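Local atomic coordinates of alpha-1,3-glucanase (PDB entry 5ZRU), a protein that probably hydrolyses alpha-1,3-linked glucan, this chain being the GH87 catalytic unit of a longer protein that is also expected to bind carbohydrate. Residues I245-A250 and L277-I282; A181-S186 and I219-A224; N516-N521 and N554-N559; D455-N460 and D493-Q498. One frame throughout, in Å; residues are numbered along the deposited sequence.

Contact 1 (I245-A250 and L277-I282); sequences ITIMGA and LDFSHI. With ZN (zinc ion), chain F; CA (calcium ion), chain L.
I247 packs against F279 on one face of two parallel strands. I247 CB lies 3.8 Å from F279 CD2. CG2 and CD1 of I247 reach the same part of the ring, around CD2 and CE2. On that face I245 CG2 meets L277 CB more loosely, at 4.1 Å. Near the end of the pair, I282 lays CG1 on the bare CA of G249 at 3.6 Å.

Four backbone bonds join the strands, and their directions show the parallel pairing. I245 O takes the N-H of D278, and I247 O that of S280. In return I247 N gives to D278 O at 2.8 Å, and G249 N to S280 O. These strands belong to neighbouring coils of a parallel beta-helix, the fold of the pectate lyase-like clan that includes D2. H281 has left-handed backbone angles and marks a corner of its coil.

The metals lie on the side of T246, D278 and S280, and at the H281 corner. T246 and D278 lie side by side and point the same way. D278 OD2 binds zinc at 2.0 Å. H3, H312 and water 2 complete that site. S280 OG sits between its own N and carbonyl carbon (chi1 65°), close to M248 CG at 3.4 Å. From there it bonds water 1 at 2.7 Å and also water 2. Since water 2 is a zinc ligand, S280 belongs to the second shell of the zinc. Water 1 also lies within bonding distance of I247 O and D278 OD2. H281 NE2 holds a modelled calcium ion at 2.2 Å, with waters 3 and 4.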
loop_
_atom_site.group_PDB
_atom_site.type_symbol
_atom_site.label_atom_id
_atom_site.label_comp_id
_atom_site.label_asym_id
_atom_site.label_seq_id
_atom_site.Cartn_x
_atom_site.Cartn_y
_atom_site.Cartn_z
ATOM N N ILE A 245 -23.281 9.390 8.873
ATOM C CA ILE A 245 -22.381 10.170 9.718
ATOM C C ILE A 245 -21.267 10.750 8.860
ATOM O O ILE A 245 -20.765 10.102 7.936
ATOM C CB ILE A 245 -21.839 9.334 10.903
ATOM C CG1 ILE A 245 -21.096 10.238 11.896
ATOM C CG2 ILE A 245 -20.951 8.163 10.424
ATOM C CD1 ILE A 245 -20.726 9.537 13.205
ATOM N N THR A 246 -20.911 11.999 9.151
ATOM C CA THR A 246 -19.779 12.669 8.534
ATOM C C THR A 246 -18.762 13.006 9.611
ATOM O O THR A 246 -19.109 13.626 10.623
ATOM C CB THR A 246 -20.230 13.930 7.797
ATOM O OG1 THR A 246 -21.113 13.547 6.736
ATOM C CG2 THR A 246 -19.025 14.684 7.214
ATOM N N ILE A 247 -17.518 12.579 9.406
ATOM C CA ILE A 247 -16.425 12.829 10.342
ATOM C C ILE A 247 -15.287 13.458 9.556
ATOM O O ILE A 247 -14.798 12.865 8.588
ATOM C CB ILE A 247 -15.948 11.540 11.027
ATOM C CG1 ILE A 247 -17.115 10.869 11.769
ATOM C CG2 ILE A 247 -14.729 11.831 11.920
ATOM C CD1 ILE A 247 -16.835 9.421 12.155
ATOM N N MET A 248 -14.870 14.656 9.953
ATOM C CA MET A 248 -13.881 15.389 9.177
ATOM C C MET A 248 -12.841 15.994 10.104
ATOM O O MET A 248 -13.197 16.647 11.090
ATOM C CB MET A 248 -14.528 16.506 8.342
ATOM C CG MET A 248 -13.559 17.155 7.345
ATOM S SD MET A 248 -14.236 18.655 6.581
ATOM C CE MET A 248 -14.105 19.802 7.946
ATOM N N GLY A 249 -11.565 15.799 9.772
ATOM C CA GLY A 249 -10.482 16.426 10.496
ATOM C C GLY A 249 -10.078 17.737 9.847
ATOM O O GLY A 249 -10.705 18.221 8.902
ATOM N N ALA A 250 -8.984 18.306 10.352
ATOM C CA ALA A 250 -8.482 19.570 9.821
ATOM C C ALA A 250 -7.473 19.389 8.687
ATOM O O ALA A 250 -6.945 20.387 8.179
ATOM C CB ALA A 250 -7.848 20.403 10.942
ATOM N N LEU A 277 -21.464 6.943 5.196
ATOM C CA LEU A 277 -20.451 7.606 5.997
ATOM C C LEU A 277 -19.535 8.400 5.075
ATOM O O LEU A 277 -19.323 8.033 3.915
ATOM C CB LEU A 277 -19.657 6.600 6.834
ATOM C CG LEU A 277 -18.734 5.582 6.174
ATOM C CD1 LEU A 277 -17.340 6.166 6.009
ATOM C CD2 LEU A 277 -18.679 4.293 7.010
ATOM N N ASP A 278 -19.025 9.516 5.593
ATOM C CA ASP A 278 -18.038 10.335 4.894
ATOM C C ASP A 278 -16.968 10.670 5.918
ATOM O O ASP A 278 -17.240 11.373 6.898
ATOM C CB ASP A 278 -18.652 11.613 4.309
ATOM C CG ASP A 278 -17.659 12.380 3.440
ATOM O OD1 ASP A 278 -17.420 11.960 2.299
ATOM O OD2 ASP A 278 -17.081 13.378 3.908
ATOM N N PHE A 279 -15.768 10.134 5.715
ATOM C CA PHE A 279 -14.684 10.237 6.684
ATOM C C PHE A 279 -13.492 10.809 5.940
ATOM O O PHE A 279 -13.088 10.251 4.916
ATOM C CB PHE A 279 -14.367 8.850 7.272
ATOM C CG PHE A 279 -13.398 8.870 8.415
ATOM C CD1 PHE A 279 -12.039 9.067 8.194
ATOM C CD2 PHE A 279 -13.843 8.650 9.718
ATOM C CE1 PHE A 279 -11.134 9.081 9.260
ATOM C CE2 PHE A 279 -12.941 8.662 10.789
ATOM C CZ PHE A 279 -11.595 8.877 10.554
ATOM N N SER A 280 -12.928 11.913 6.437
ATOM C CA SER A 280 -11.916 12.569 5.620
ATOM C C SER A 280 -10.967 13.404 6.460
ATOM O O SER A 280 -11.280 13.803 7.587
ATOM C CB SER A 280 -12.550 13.467 4.548
ATOM O OG SER A 280 -13.249 14.561 5.127
ATOM N N HIS A 281 -9.793 13.661 5.864
ATOM C CA HIS A 281 -8.888 14.748 6.253
ATOM C C HIS A 281 -8.248 14.496 7.615
ATOM O O HIS A 281 -8.158 15.388 8.464
ATOM C CB HIS A 281 -9.602 16.098 6.193
ATOM C CG HIS A 281 -9.786 16.576 4.788
ATOM N ND1 HIS A 281 -8.719 16.807 3.946
ATOM C CD2 HIS A 281 -10.901 16.797 4.057
ATOM C CE1 HIS A 281 -9.171 17.181 2.763
ATOM N NE2 HIS A 281 -10.491 17.184 2.805
ATOM N N ILE A 282 -7.765 13.267 7.792
ATOM C CA ILE A 282 -7.195 12.805 9.050
ATOM C C ILE A 282 -5.997 11.933 8.730
ATOM O O ILE A 282 -6.026 11.161 7.764
ATOM C CB ILE A 282 -8.252 12.026 9.864
ATOM C CG1 ILE A 282 -9.280 13.001 10.443
ATOM C CG2 ILE A 282 -7.622 11.182 10.965
ATOM C CD1 ILE A 282 -10.597 12.364 10.764
HETATM ZN ZN ZN F . -16.126 14.250 2.367
HETATM CA CA CA L . -11.904 17.972 1.350
HETATM O O HOH W 1 -15.645 14.013 6.203
HETATM O O HOH W 2 -15.451 15.967 3.413
HETATM O O HOH W 3 -12.027 16.963 -0.619
HETATM O O HOH W 4 -14.054 17.566 2.273
#

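Contact 2 (A181-S186 and I219-A224); sequences ARPANS and ILYIPA. With SO4 (sulfate ion), chain E.
R182 covers one face of the Y221 ring. Its CA stands over the ring centre, 3.6 Å from the centroid of the Y221 ring and 8° off the normal, a CH-pi contact. R182 CB follows on the same face, 3.5 Å from Y221 CE2. P223 N lies over the opposite face, nearer the rim. The ring is therefore held between the loop 181-186 and the chain that follows it at P223.

Two more apolar contacts come from P183. Its CD touches Y221 CD1 at 3.6 Å. Its CB meets I219 CD1 at 3.9 Å, the two side chains crossing at about a right angle. S186 CB lies against I219, 3.3 Å from I219 O.

The polar bonds lie mostly inside the loop. P183 to S186 form a type II turn, and S186 OG donates to P183 O at 2.8 Å. The R182 chain is extended from CG to NE and grips S186 side-on. NE gives to S186 OG, and NH2 to S186 O at 3.0 Å. NH2 also has a salt bridge with D191. NH1 bonds O3 of a sulfate ion, probably from the crystallisation liquor, at 2.8 Å.

Y221 OH is bonded to I180 O. The loop lies between strands 166-174 and 187-188, at one end of the D2 beta-helix. Strand 220-222 has strand 187-188 on one side and strand 245-249 on the other. L220 and I222 pack against helix 203-216.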
loop_
_atom_site.group_PDB
_atom_site.type_symbol
_atom_site.label_atom_id
_atom_site.label_comp_id
_atom_site.label_asym_id
_atom_site.label_seq_id
_atom_site.Cartn_x
_atom_site.Cartn_y
_atom_site.Cartn_z
ATOM N N ALA A 181 -11.319 24.533 8.273
ATOM C CA ALA A 181 -12.163 25.173 9.267
ATOM C C ALA A 181 -13.219 24.220 9.819
ATOM O O ALA A 181 -13.714 23.326 9.131
ATOM C CB ALA A 181 -12.858 26.390 8.661
ATOM N N ARG A 182 -13.571 24.436 11.075
ATOM C CA ARG A 182 -14.709 23.745 11.667
ATOM C C ARG A 182 -15.987 24.085 10.909
ATOM O O ARG A 182 -16.308 25.276 10.761
ATOM C CB ARG A 182 -14.852 24.141 13.131
ATOM C CG ARG A 182 -16.080 23.551 13.785
ATOM C CD ARG A 182 -16.074 23.774 15.283
ATOM N NE ARG A 182 -17.298 23.245 15.876
ATOM C CZ ARG A 182 -17.486 23.062 17.180
ATOM N NH1 ARG A 182 -16.520 23.352 18.040
ATOM N NH2 ARG A 182 -18.640 22.576 17.617
ATOM N N PRO A 183 -16.730 23.103 10.407
ATOM C CA PRO A 183 -17.953 23.422 9.662
ATOM C C PRO A 183 -19.009 24.059 10.550
ATOM O O PRO A 183 -19.056 23.829 11.761
ATOM C CB PRO A 183 -18.420 22.057 9.146
ATOM C CG PRO A 183 -17.196 21.200 9.160
ATOM C CD PRO A 183 -16.382 21.673 10.315
ATOM N N ALA A 184 -19.871 24.864 9.924
ATOM C CA ALA A 184 -21.006 25.440 10.633
ATOM C C ALA A 184 -21.870 24.347 11.245
ATOM O O ALA A 184 -22.083 23.293 10.643
ATOM C CB ALA A 184 -21.854 26.301 9.686
ATOM N N ASN A 185 -22.376 24.616 12.448
ATOM C CA ASN A 185 -23.337 23.744 13.126
ATOM C C ASN A 185 -22.853 22.293 13.157
ATOM O O ASN A 185 -23.592 21.352 12.863
ATOM C CB ASN A 185 -24.719 23.846 12.476
ATOM C CG ASN A 185 -25.851 23.641 13.474
ATOM O OD1 ASN A 185 -25.729 23.987 14.652
ATOM N ND2 ASN A 185 -26.959 23.078 13.003
ATOM N N SER A 186 -21.581 22.121 13.492
ATOM C CA SER A 186 -20.996 20.811 13.721
ATOM C C SER A 186 -20.790 20.615 15.216
ATOM O O SER A 186 -20.971 21.533 16.017
ATOM C CB SER A 186 -19.662 20.675 12.975
ATOM O OG SER A 186 -18.734 21.659 13.425
ATOM N N ILE A 219 -22.275 17.298 11.605
ATOM C CA ILE A 219 -20.931 16.821 11.286
ATOM C C ILE A 219 -20.120 16.675 12.566
ATOM O O ILE A 219 -20.208 17.510 13.475
ATOM C CB ILE A 219 -20.243 17.798 10.317
ATOM C CG1 ILE A 219 -20.888 17.752 8.935
ATOM C CG2 ILE A 219 -18.732 17.544 10.217
ATOM C CD1 ILE A 219 -20.482 18.929 8.076
ATOM N N LEU A 220 -19.298 15.622 12.637
ATOM C CA LEU A 220 -18.317 15.469 13.709
ATOM C C LEU A 220 -16.974 15.988 13.206
ATOM O O LEU A 220 -16.377 15.405 12.299
ATOM C CB LEU A 220 -18.202 14.011 14.163
ATOM C CG LEU A 220 -17.104 13.708 15.195
ATOM C CD1 LEU A 220 -17.194 14.660 16.372
ATOM C CD2 LEU A 220 -17.180 12.245 15.672
ATOM N N TYR A 221 -16.494 17.070 13.809
ATOM C CA TYR A 221 -15.226 17.691 13.452
ATOM C C TYR A 221 -14.147 17.294 14.453
ATOM O O TYR A 221 -14.388 17.259 15.663
ATOM C CB TYR A 221 -15.384 19.217 13.428
ATOM C CG TYR A 221 -14.135 20.019 13.095
ATOM C CD1 TYR A 221 -13.567 19.960 11.827
ATOM C CD2 TYR A 221 -13.565 20.881 14.034
ATOM C CE1 TYR A 221 -12.448 20.717 11.512
ATOM C CE2 TYR A 221 -12.443 21.648 13.724
ATOM C CZ TYR A 221 -11.898 21.555 12.455
ATOM O OH TYR A 221 -10.812 22.306 12.128
ATOM N N ILE A 222 -12.960 16.983 13.942
ATOM C CA ILE A 222 -11.785 16.753 14.771
ATOM C C ILE A 222 -10.788 17.863 14.448
ATOM O O ILE A 222 -10.259 17.904 13.328
ATOM C CB ILE A 222 -11.170 15.368 14.530
ATOM C CG1 ILE A 222 -12.218 14.276 14.737
ATOM C CG2 ILE A 222 -9.990 15.131 15.494
ATOM C CD1 ILE A 222 -11.765 12.904 14.264
ATOM N N PRO A 223 -10.517 18.793 15.374
ATOM C CA PRO A 223 -9.660 19.940 15.035
ATOM C C PRO A 223 -8.205 19.543 14.878
ATOM O O PRO A 223 -7.850 18.373 15.060
ATOM C CB PRO A 223 -9.849 20.888 16.225
ATOM C CG PRO A 223 -10.176 19.983 17.348
ATOM C CD PRO A 223 -11.032 18.883 16.747
ATOM N N ALA A 224 -7.362 20.516 14.542
ATOM C CA ALA A 224 -5.932 20.256 14.416
ATOM C C ALA A 224 -5.351 19.778 15.740
ATOM O O ALA A 224 -5.754 20.227 16.817
ATOM C CB ALA A 224 -5.199 21.519 13.961
HETATM S S SO4 E . -12.803 23.538 17.543
HETATM O O1 SO4 E . -12.129 24.165 16.395
HETATM O O2 SO4 E . -13.272 22.204 17.179
HETATM O O3 SO4 E . -13.944 24.363 17.937
HETATM O O4 SO4 E . -11.852 23.428 18.657
#

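Contact 3 (N516-N521 and N554-N559); sequences NNININ and NNLTTN. With CA (calcium ion), chain K.
N554 runs beside N516, both side chains pointing the same way. In each, CG is anti to the carbonyl carbon (chi1 -61° in N554), which brings the two alongside. N554 CB lies 3.2 Å from N516 OD1, and N554 CG is a little further from that oxygen. At the tip, N554 ND2 donates to N516 OD1 at 2.8 Å. The bond is fairly straight (157°) and near the plane of the N554 amide. The two amide planes are turned 51° apart. An alanine in place of N516 would probably leave N554 ND2 without this acceptor and that end of its amide freer to turn.

Two more asparagine pairs repeat the bond. N555 ND2 gives to N517 OD1 at 3.0 Å, and N559 ND2 to N521 OD1 at 2.9 Å. Between them, L556 CD1 touches I520 CD1 at 3.7 Å on the other face. T557 N bonds I518 O, and I520 N bonds T557 O, as in parallel strands.

The N517 and N555 corner recalls the asparagine stacks of parallel beta-helices. N554 uses both ends of its amide, with OD1 taking a bond from Q578. N555 gives its oxygen to a calcium ion at 2.2 Å. Polar side chains thus join the coils near the surface.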
loop_
_atom_site.group_PDB
_atom_site.type_symbol
_atom_site.label_atom_id
_atom_site.label_comp_id
_atom_site.label_asym_id
_atom_site.label_seq_id
_atom_site.Cartn_x
_atom_site.Cartn_y
_atom_site.Cartn_z
ATOM N N ASN A 516 -4.003 -7.104 -25.118
ATOM C CA ASN A 516 -3.920 -6.219 -26.275
ATOM C C ASN A 516 -2.983 -5.052 -25.987
ATOM O O ASN A 516 -3.008 -4.484 -24.893
ATOM C CB ASN A 516 -5.314 -5.693 -26.662
ATOM C CG ASN A 516 -6.258 -6.808 -27.118
ATOM O OD1 ASN A 516 -5.825 -7.827 -27.650
ATOM N ND2 ASN A 516 -7.544 -6.618 -26.892
ATOM N N ASN A 517 -2.146 -4.701 -26.968
ATOM C CA ASN A 517 -1.278 -3.518 -26.880
ATOM C C ASN A 517 -0.379 -3.585 -25.645
ATOM O O ASN A 517 -0.355 -2.671 -24.821
ATOM C CB ASN A 517 -2.097 -2.217 -26.870
ATOM C CG ASN A 517 -3.199 -2.189 -27.931
ATOM O OD1 ASN A 517 -3.046 -2.731 -29.026
ATOM N ND2 ASN A 517 -4.316 -1.541 -27.604
ATOM N N ILE A 518 0.362 -4.683 -25.518
ATOM C CA ILE A 518 1.301 -4.891 -24.419
ATOM C C ILE A 518 2.702 -4.540 -24.903
ATOM O O ILE A 518 3.121 -4.987 -25.980
ATOM C CB ILE A 518 1.259 -6.346 -23.918
ATOM C CG1 ILE A 518 -0.189 -6.816 -23.674
ATOM C CG2 ILE A 518 2.147 -6.514 -22.674
ATOM C CD1 ILE A 518 -0.972 -6.013 -22.667
ATOM N N ASN A 519 3.437 -3.757 -24.111
ATOM C CA ASN A 519 4.842 -3.462 -24.384
ATOM C C ASN A 519 5.694 -4.021 -23.256
ATOM O O ASN A 519 5.558 -3.596 -22.103
ATOM C CB ASN A 519 5.086 -1.958 -24.528
ATOM C CG ASN A 519 4.324 -1.361 -25.690
ATOM O OD1 ASN A 519 4.357 -1.889 -26.804
ATOM N ND2 ASN A 519 3.623 -0.257 -25.435
ATOM N N ILE A 520 6.589 -4.948 -23.593
ATOM C CA ILE A 520 7.460 -5.594 -22.620
ATOM C C ILE A 520 8.884 -5.170 -22.930
ATOM O O ILE A 520 9.459 -5.568 -23.954
ATOM C CB ILE A 520 7.316 -7.120 -22.654
ATOM C CG1 ILE A 520 5.853 -7.491 -22.406
ATOM C CG2 ILE A 520 8.246 -7.755 -21.622
ATOM C CD1 ILE A 520 5.512 -9.011 -22.557
ATOM N N ASN A 521 9.462 -4.376 -22.044
ATOM C CA ASN A 521 10.782 -3.803 -22.270
ATOM C C ASN A 521 11.670 -4.219 -21.107
ATOM O O ASN A 521 11.659 -3.579 -20.052
ATOM C CB ASN A 521 10.696 -2.286 -22.406
ATOM C CG ASN A 521 12.042 -1.656 -22.692
ATOM O OD1 ASN A 521 13.012 -2.350 -23.013
ATOM N ND2 ASN A 521 12.109 -0.333 -22.582
ATOM N N ASN A 554 -2.627 -9.570 -28.957
ATOM C CA ASN A 554 -2.718 -8.733 -30.145
ATOM C C ASN A 554 -1.821 -7.524 -29.939
ATOM O O ASN A 554 -1.906 -6.863 -28.901
ATOM C CB ASN A 554 -4.160 -8.275 -30.398
ATOM C CG ASN A 554 -5.114 -9.437 -30.627
ATOM O OD1 ASN A 554 -5.141 -10.015 -31.709
ATOM N ND2 ASN A 554 -5.901 -9.782 -29.609
ATOM N N ASN A 555 -0.962 -7.237 -30.917
ATOM C CA ASN A 555 -0.069 -6.076 -30.860
ATOM C C ASN A 555 0.815 -6.122 -29.611
ATOM O O ASN A 555 0.756 -5.261 -28.729
ATOM C CB ASN A 555 -0.857 -4.759 -30.914
ATOM C CG ASN A 555 0.050 -3.552 -30.977
ATOM O OD1 ASN A 555 1.146 -3.637 -31.519
ATOM N ND2 ASN A 555 -0.391 -2.424 -30.408
ATOM N N LEU A 556 1.643 -7.155 -29.549
ATOM C CA LEU A 556 2.650 -7.294 -28.510
ATOM C C LEU A 556 3.976 -6.762 -29.035
ATOM O O LEU A 556 4.370 -7.084 -30.163
ATOM C CB LEU A 556 2.795 -8.764 -28.107
ATOM C CG LEU A 556 3.990 -9.093 -27.209
ATOM C CD1 LEU A 556 3.824 -8.444 -25.838
ATOM C CD2 LEU A 556 4.151 -10.605 -27.088
ATOM N N THR A 557 4.662 -5.938 -28.241
ATOM C CA THR A 557 6.034 -5.570 -28.561
ATOM C C THR A 557 6.964 -6.031 -27.448
ATOM O O THR A 557 6.594 -6.002 -26.271
ATOM C CB THR A 557 6.221 -4.063 -28.777
ATOM O OG1 THR A 557 6.150 -3.380 -27.512
ATOM C CG2 THR A 557 5.172 -3.516 -29.734
ATOM N N THR A 558 8.175 -6.454 -27.822
ATOM C CA THR A 558 9.174 -6.863 -26.845
ATOM C C THR A 558 10.502 -6.182 -27.131
ATOM O O THR A 558 10.762 -5.703 -28.242
ATOM C CB THR A 558 9.395 -8.387 -26.814
ATOM O OG1 THR A 558 9.854 -8.847 -28.094
ATOM C CG2 THR A 558 8.112 -9.099 -26.443
ATOM N N ASN A 559 11.342 -6.158 -26.097
ATOM C CA ASN A 559 12.691 -5.618 -26.170
ATOM C C ASN A 559 13.452 -6.067 -24.932
ATOM O O ASN A 559 12.874 -6.124 -23.844
ATOM C CB ASN A 559 12.674 -4.085 -26.254
ATOM C CG ASN A 559 14.058 -3.503 -26.466
ATOM O OD1 ASN A 559 14.731 -3.826 -27.446
ATOM N ND2 ASN A 559 14.492 -2.643 -25.547
HETATM CA CA CA K . 2.509 -2.010 -31.929
HETATM O O HOH W 5 -0.257 -7.675 -26.693
HETATM O O HOH W 6 2.028 -2.876 -27.982
HETATM O O HOH W 7 8.730 -3.426 -26.093
#

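Contact 4 (D455-N460 and D493-Q498); sequences DTTIIN and DIINTQ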
loop_
_atom_site.group_PDB
_atom_site.type_symbol
_atom_site.label_atom_id
_atom_site.label_comp_id
_atom_site.label_asym_id
_atom_site.label_seq_id
_atom_site.Cartn_x
_atom_site.Cartn_y
_atom_site.Cartn_z
ATOM N N ASP A 455 -4.240 0.390 -19.293
ATOM C CA ASP A 455 -3.619 1.703 -19.211
ATOM C C ASP A 455 -2.699 1.796 -18.003
ATOM O O ASP A 455 -2.822 2.687 -17.167
ATOM C CB ASP A 455 -4.697 2.791 -19.192
ATOM C CG ASP A 455 -5.469 2.843 -20.492
ATOM O OD1 ASP A 455 -4.931 3.408 -21.467
ATOM O OD2 ASP A 455 -6.590 2.286 -20.550
ATOM N N THR A 456 -1.774 0.851 -17.902
ATOM C CA THR A 456 -1.038 0.696 -16.655
ATOM C C THR A 456 0.436 0.487 -16.955
ATOM O O THR A 456 0.788 -0.230 -17.894
ATOM C CB THR A 456 -1.609 -0.467 -15.831
ATOM O OG1 THR A 456 -2.900 -0.095 -15.324
ATOM C CG2 THR A 456 -0.693 -0.834 -14.650
ATOM N N THR A 457 1.288 1.141 -16.170
ATOM C CA THR A 457 2.735 1.025 -16.278
ATOM C C THR A 457 3.264 0.264 -15.073
ATOM O O THR A 457 2.909 0.576 -13.931
ATOM C CB THR A 457 3.388 2.404 -16.364
ATOM O OG1 THR A 457 2.938 3.043 -17.559
ATOM C CG2 THR A 457 4.919 2.296 -16.393
ATOM N N ILE A 458 4.097 -0.739 -15.342
ATOM C CA ILE A 458 4.652 -1.637 -14.338
ATOM C C ILE A 458 6.161 -1.557 -14.458
ATOM O O ILE A 458 6.696 -1.661 -15.568
ATOM C CB ILE A 458 4.171 -3.085 -14.556
ATOM C CG1 ILE A 458 2.668 -3.198 -14.305
ATOM C CG2 ILE A 458 4.997 -4.052 -13.712
ATOM C CD1 ILE A 458 2.041 -4.483 -14.882
ATOM N N ILE A 459 6.852 -1.371 -13.330
ATOM C CA ILE A 459 8.291 -1.115 -13.347
ATOM C C ILE A 459 8.971 -1.939 -12.258
ATOM O O ILE A 459 8.543 -1.916 -11.098
ATOM C CB ILE A 459 8.609 0.385 -13.154
ATOM C CG1 ILE A 459 7.920 1.234 -14.223
ATOM C CG2 ILE A 459 10.128 0.634 -13.192
ATOM C CD1 ILE A 459 8.139 2.743 -14.046
ATOM N N ASN A 460 10.032 -2.661 -12.632
ATOM C CA ASN A 460 10.902 -3.351 -11.673
ATOM C C ASN A 460 10.141 -4.376 -10.835
ATOM O O ASN A 460 10.453 -4.582 -9.659
ATOM C CB ASN A 460 11.608 -2.361 -10.737
ATOM C CG ASN A 460 12.496 -1.385 -11.462
ATOM O OD1 ASN A 460 12.993 -1.662 -12.548
ATOM N ND2 ASN A 460 12.708 -0.222 -10.851
ATOM N N ASP A 493 2.318 -1.344 -20.068
ATOM C CA ASP A 493 3.759 -1.242 -20.262
ATOM C C ASP A 493 4.437 -1.934 -19.091
ATOM O O ASP A 493 4.181 -1.583 -17.934
ATOM C CB ASP A 493 4.198 0.216 -20.364
ATOM C CG ASP A 493 3.640 0.894 -21.599
ATOM O OD1 ASP A 493 4.201 0.687 -22.692
ATOM O OD2 ASP A 493 2.619 1.598 -21.477
ATOM N N ILE A 494 5.279 -2.921 -19.392
ATOM C CA ILE A 494 5.938 -3.738 -18.378
ATOM C C ILE A 494 7.439 -3.567 -18.566
ATOM O O ILE A 494 8.012 -4.091 -19.531
ATOM C CB ILE A 494 5.534 -5.218 -18.467
ATOM C CG1 ILE A 494 4.028 -5.363 -18.770
ATOM C CG2 ILE A 494 5.867 -5.928 -17.161
ATOM C CD1 ILE A 494 3.531 -6.821 -18.863
ATOM N N ILE A 495 8.082 -2.873 -17.626
ATOM C CA ILE A 495 9.444 -2.379 -17.797
ATOM C C ILE A 495 10.374 -3.011 -16.768
ATOM O O ILE A 495 10.092 -2.980 -15.563
ATOM C CB ILE A 495 9.481 -0.846 -17.687
ATOM C CG1 ILE A 495 8.575 -0.235 -18.763
ATOM C CG2 ILE A 495 10.912 -0.327 -17.754
ATOM C CD1 ILE A 495 8.128 1.158 -18.433
ATOM N N ASN A 496 11.501 -3.549 -17.249
ATOM C CA ASN A 496 12.591 -4.044 -16.400
ATOM C C ASN A 496 12.104 -5.059 -15.368
ATOM O O ASN A 496 12.374 -4.945 -14.170
ATOM C CB ASN A 496 13.321 -2.886 -15.722
ATOM C CG ASN A 496 14.352 -2.251 -16.634
ATOM O OD1 ASN A 496 14.829 -2.889 -17.576
ATOM N ND2 ASN A 496 14.693 -0.989 -16.374
ATOM N N THR A 497 11.424 -6.090 -15.858
ATOM C CA THR A 497 10.895 -7.137 -14.996
ATOM C C THR A 497 12.023 -8.011 -14.445
ATOM O O THR A 497 13.005 -8.301 -15.136
ATOM C CB THR A 497 9.878 -7.979 -15.768
ATOM O OG1 THR A 497 8.704 -7.187 -16.024
ATOM C CG2 THR A 497 9.485 -9.232 -14.978
ATOM N N GLN A 498 11.870 -8.420 -13.183
ATOM C CA GLN A 498 12.905 -9.197 -12.501
ATOM C C GLN A 498 13.082 -10.568 -13.141
ATOM O O GLN A 498 14.199 -10.950 -13.509
ATOM C CB GLN A 498 12.557 -9.320 -11.009
ATOM C CG GLN A 498 12.430 -7.941 -10.321
ATOM C CD GLN A 498 12.208 -8.026 -8.819
ATOM O OE1 GLN A 498 12.597 -9.000 -8.171
ATOM N NE2 GLN A 498 11.576 -6.997 -8.257
HETATM O O HOH W 8 13.743 0.455 -14.350
#
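N460 has the most surface buried here, and it sits beside N496. The two side chains point the same way, with amide planes only 9° apart. N460 OD1 rests 3.4 Å from N496 CB. Water 8 links the amides: it donates to N460 OD1 and accepts from N496 ND2 at 2.7 Å. Both residues have left-handed backbone angles, like matching corners of successive coils. N460 CA makes a C-H...O contact with N496 O, a buried oxygen with no hydrogen-bond partner in the model. N460 N bonds I495 O.

The N460 carbonyl takes Q498 NE2 at 3.0 Å. The Q498 chain is extended beyond CG (chi2 -175°), which carries CD out toward N460 O. The bond is nearly straight (169°), but the donor stands above the carbonyl plane. A leucine in place of Q498 would probably leave N460 O without this side-chain donor. N460 ND2 is held by D427.

I458 is next. Its CG2 meets I494 CG2 at 4.0 Å, side by side on the inward face. I458 N donates to D493 O at 2.7 Å, and I458 O receives I495 N.

I495 lies on the other face. Its CD1 reaches T457 CG2 at 4.0 Å. There D493 OD2 and T457 OG1 both find R12, by a salt bridge and a hydrogen bond.

Strand 451-459 is flanked by strand 424-426 on the side away from strand 487-495. I458 and I494 both touch I475 of strand 475-478, which belongs to another face of the beta-helix. Beyond, D493 OD1 is bonded to N519 of strand 513-523.

Along the chain the order is contact 2, contact 1, contact 4, contact 3. They fall into two pairs on opposite sides of the chain's centre. Contacts 1 and 2 have centres about 9 Å apart and join through neighbouring strands 220-222 and 245-249. Contacts 3 and 4 have centres about 11 Å apart and join through strands 487-495 and 513-523. Contacts 2 and 3 are furthest apart, with centres about 51 Å from each other. All four reach the same run of parallel strands along the beta-helix of D2. Contacts 1, 3 and 4 repeat the coil-to-coil strand pairing that gives the catalytic unit its elongated body. Contact 2 lays a loop on a strand near the first coils.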